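Local coordinates for hypothetical protein (Bacteroides ovatus, PDB 4EPS) that is probably a component of the fimbrium tip, part of the filamentous surface appendages that mediate cell adhesion and biofilm formation, at residues V368-Y373 with S393-L398; S366-S369 with Y374-N377. One frame throughout, in Å; residues are numbered along the deposited sequence.

Contacts 1 and 2 share V368 and S369 and, with their centres about 8 Å apart, illustrate how one long loop between helices 354-359 and 389-403 can be fixed in two ways. Contact 1 is apolar, setting the loop against helix 389-403; contact 2 is polar and hydrated, turning the loop back upon itself. Y367 joins them physically: its CB packs 3.8 Å from V395 CG2, while its ring lies against E394 and L398. K383 supplies a second connection, its NZ hydrogen-bonding to the carbonyl oxygens of S369 and T371 and forming a salt bridge with D375. Both contacts lie within a single chain, their centres about 25 and 30 Å from the centre of the chain.

Contact 1. Residues V368-Y373 with S393-L398; sequences VSVTGY and SEVLDL
The hydroxyl oxygen S369 OG, flanked by the two valines, V368 and V370, that meet V395, is gripped by two groups. It accepts from the backbone N of T371 at 3.1 Å in a nearly straight bond, 173° at the hydrogen, which makes an ST turn, and it also hydrogen-bonds to H355 ND1 of helix 354-359. A second ST turn follows directly: T371 OG1 accepts from Y373 N at 3.2 Å, more bent, and from Y374 N as well. These consecutive turns help to define the backbone course of a segment without regular secondary structure, and the first of them spans V370, whose side chain faces helix 389-403. The meeting itself is apolar and modest, burying 148 Å² with no hydrogen bond across it. V370 and V395 both direct their CB toward the opposite segment, and their short side chains pass at a slant. The V370 methyl that reaches the helix is CG1, set anti to its own carbonyl carbon (chi1 -62°); it lies 3.8 Å from V395 CB and nearly as close to V395 CG1. I354 also packs on V370, so helix 354-359 contributes to the same apolar patch. The other branch of V395 packs against the backbone of V368, whose carbonyl oxygen is satisfied by N391 ND2 one turn earlier on the helix: V395 CG2 sits 3.6 Å from V368 O.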
# COMPACT_ATOMS: atom_id res chain seq x y z
N VAL A 368 27.39 -23.14 9.82
CA VAL A 368 26.78 -23.77 10.98
C VAL A 368 26.66 -25.26 10.63
O VAL A 368 26.33 -25.59 9.49
CB VAL A 368 25.39 -23.12 11.31
CG1 VAL A 368 24.72 -23.80 12.50
CG2 VAL A 368 25.55 -21.62 11.59
N SER A 369 26.91 -26.16 11.59
CA SER A 369 26.75 -27.59 11.33
C SER A 369 25.29 -27.92 10.97
O SER A 369 24.36 -27.25 11.44
CB SER A 369 27.19 -28.41 12.53
OG SER A 369 26.87 -29.77 12.29
N VAL A 370 25.10 -28.96 10.13
CA VAL A 370 23.76 -29.44 9.74
C VAL A 370 23.10 -30.19 10.92
O VAL A 370 21.90 -30.45 10.88
CB VAL A 370 23.80 -30.33 8.47
CG1 VAL A 370 24.31 -29.56 7.25
CG2 VAL A 370 24.62 -31.61 8.70
N THR A 371 23.86 -30.58 11.97
CA THR A 371 23.25 -31.34 13.06
C THR A 371 22.18 -30.54 13.82
O THR A 371 22.31 -29.34 14.04
CB THR A 371 24.32 -31.87 14.04
OG1 THR A 371 23.75 -32.94 14.80
CG2 THR A 371 24.93 -30.79 14.96
N GLY A 372 21.12 -31.23 14.22
CA GLY A 372 20.16 -30.63 15.12
C GLY A 372 20.49 -31.07 16.54
O GLY A 372 20.04 -30.46 17.51
N TYR A 373 21.32 -32.12 16.67
CA TYR A 373 21.50 -32.79 17.96
C TYR A 373 22.84 -32.56 18.68
O TYR A 373 22.83 -32.53 19.92
CB TYR A 373 21.30 -34.31 17.74
CG TYR A 373 21.01 -35.09 19.02
CD1 TYR A 373 19.70 -35.26 19.47
CD2 TYR A 373 22.04 -35.66 19.76
CE1 TYR A 373 19.43 -35.99 20.63
CE2 TYR A 373 21.78 -36.37 20.93
CZ TYR A 373 20.48 -36.53 21.36
OH TYR A 373 20.24 -37.25 22.52
N SER A 393 22.16 -26.60 2.89
CA SER A 393 22.40 -26.90 1.47
C SER A 393 23.86 -26.62 1.10
O SER A 393 24.49 -27.44 0.43
CB SER A 393 21.47 -26.08 0.59
OG SER A 393 21.51 -26.57 -0.74
N GLU A 394 24.41 -25.48 1.57
CA GLU A 394 25.80 -25.12 1.27
C GLU A 394 26.77 -26.09 1.96
O GLU A 394 27.78 -26.43 1.36
CB GLU A 394 26.11 -23.67 1.64
CG GLU A 394 25.59 -22.71 0.57
CD GLU A 394 26.35 -21.40 0.43
OE1 GLU A 394 27.24 -21.13 1.28
OE2 GLU A 394 26.03 -20.62 -0.49
N VAL A 395 26.45 -26.56 3.19
CA VAL A 395 27.33 -27.52 3.89
C VAL A 395 27.28 -28.86 3.15
O VAL A 395 28.32 -29.49 2.95
CB VAL A 395 27.00 -27.68 5.40
CG1 VAL A 395 27.90 -28.75 6.04
CG2 VAL A 395 27.16 -26.34 6.12
N LEU A 396 26.09 -29.27 2.68
CA LEU A 396 25.96 -30.52 1.93
C LEU A 396 26.71 -30.45 0.58
O LEU A 396 27.23 -31.47 0.12
CB LEU A 396 24.51 -30.89 1.71
CG LEU A 396 24.21 -32.40 1.84
CD1 LEU A 396 24.24 -32.84 3.29
CD2 LEU A 396 22.83 -32.71 1.33
N ASP A 397 26.78 -29.25 -0.04
CA ASP A 397 27.51 -29.03 -1.29
C ASP A 397 29.01 -29.19 -1.03
O ASP A 397 29.69 -29.85 -1.82
CB ASP A 397 27.20 -27.65 -1.89
CG ASP A 397 25.86 -27.55 -2.57
OD1 ASP A 397 25.20 -28.60 -2.76
OD2 ASP A 397 25.46 -26.42 -2.94
N LEU A 398 29.50 -28.66 0.11
CA LEU A 398 30.89 -28.81 0.53
C LEU A 398 31.22 -30.29 0.76
O LEU A 398 32.30 -30.74 0.36
CB LEU A 398 31.20 -27.98 1.79
CG LEU A 398 31.20 -26.46 1.63
CD1 LEU A 398 31.35 -25.80 2.98
CD2 LEU A 398 32.31 -26.00 0.71

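Contact 2. Residues S366-S369 with Y374-N377; sequences SYVS and YDAN
A water molecule, rather than a direct hydrogen bond, makes the polar link between S369 and D375. It accepts from S369 N at 2.9 Å and donates to D375 OD2 at 2.8 Å, bridging two parts of one loop whose CA atoms, at these residues, are 6.8 Å apart. The direct meeting is looser: OD2 of D375 lies 4.2 Å from V368 CG1, a methyl passing obliquely beside the carboxylate, and slightly farther from S369 CB. D375 reaches inward because its CG stands anti to the backbone N (chi1 -169°), which carries OD2 to the water while OD1 stays with its own backbone. There the arrangement is an Asx turn: N377 N donates to D375 OD1 at 2.8 Å, approaching from above the carboxylate plane, 39° out of it, and E378 N bonds to the same oxygen. Thus OD1 shapes the local chain and OD2 looks across the loop, where K383 forms a salt bridge with it. Replacing D375 with alanine removes the carboxylate, which would probably leave K383 without its anionic mate, the bridging water without its acceptor and the turn at N377 without its side-chain brace. With K383 NZ also bound to S369 O, the chemistry implies a hydrated charge pair tying the two segments together, in which the lysine is likely to stabilise the ionised carboxylate.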
# COMPACT_ATOMS: atom_id res chain seq x y z
N SER A 366 32.85 -20.41 9.32
CA SER A 366 32.10 -19.73 8.26
C SER A 366 30.73 -20.36 7.97
O SER A 366 29.95 -19.79 7.20
CB SER A 366 32.93 -19.67 6.98
OG SER A 366 33.53 -20.93 6.69
N TYR A 367 30.44 -21.53 8.58
CA TYR A 367 29.15 -22.23 8.40
C TYR A 367 28.67 -22.76 9.75
O TYR A 367 29.44 -22.82 10.69
CB TYR A 367 29.25 -23.41 7.39
CG TYR A 367 29.72 -23.01 6.01
CD1 TYR A 367 31.07 -22.91 5.71
CD2 TYR A 367 28.81 -22.78 4.98
CE1 TYR A 367 31.52 -22.51 4.46
CE2 TYR A 367 29.24 -22.39 3.71
CZ TYR A 367 30.60 -22.26 3.45
OH TYR A 367 31.07 -21.91 2.22
N VAL A 368 27.39 -23.14 9.82
CA VAL A 368 26.78 -23.77 10.98
C VAL A 368 26.66 -25.26 10.63
O VAL A 368 26.33 -25.59 9.49
CB VAL A 368 25.39 -23.12 11.31
CG1 VAL A 368 24.72 -23.80 12.50
CG2 VAL A 368 25.55 -21.62 11.59
N SER A 369 26.91 -26.16 11.59
CA SER A 369 26.75 -27.59 11.33
C SER A 369 25.29 -27.92 10.97
O SER A 369 24.36 -27.25 11.44
CB SER A 369 27.19 -28.41 12.53
OG SER A 369 26.87 -29.77 12.29
N TYR A 374 23.96 -32.47 17.95
CA TYR A 374 25.28 -32.36 18.56
C TYR A 374 25.90 -30.99 18.37
O TYR A 374 27.12 -30.89 18.35
CB TYR A 374 26.21 -33.42 17.95
CG TYR A 374 25.72 -34.83 18.13
CD1 TYR A 374 25.89 -35.50 19.35
CD2 TYR A 374 25.10 -35.52 17.09
CE1 TYR A 374 25.42 -36.80 19.52
CE2 TYR A 374 24.64 -36.82 17.25
CZ TYR A 374 24.81 -37.47 18.47
OH TYR A 374 24.38 -38.76 18.63
N ASP A 375 25.09 -29.93 18.23
CA ASP A 375 25.64 -28.59 17.98
C ASP A 375 26.44 -28.11 19.21
O ASP A 375 25.99 -28.27 20.33
CB ASP A 375 24.54 -27.60 17.60
CG ASP A 375 25.09 -26.29 17.09
OD1 ASP A 375 25.32 -25.38 17.91
OD2 ASP A 375 25.29 -26.17 15.86
N ALA A 376 27.62 -27.52 18.98
CA ALA A 376 28.50 -27.03 20.03
C ALA A 376 27.94 -25.79 20.74
O ALA A 376 28.26 -25.59 21.91
CB ALA A 376 29.87 -26.71 19.44
N ASN A 377 27.11 -24.97 20.06
CA ASN A 377 26.59 -23.74 20.67
C ASN A 377 25.14 -23.81 21.12
O ASN A 377 24.77 -23.08 22.03
CB ASN A 377 26.79 -22.55 19.72
CG ASN A 377 28.25 -22.30 19.44
OD1 ASN A 377 29.09 -22.47 20.31
ND2 ASN A 377 28.59 -21.94 18.22
O HOH W 1 27.56 -25.48 14.37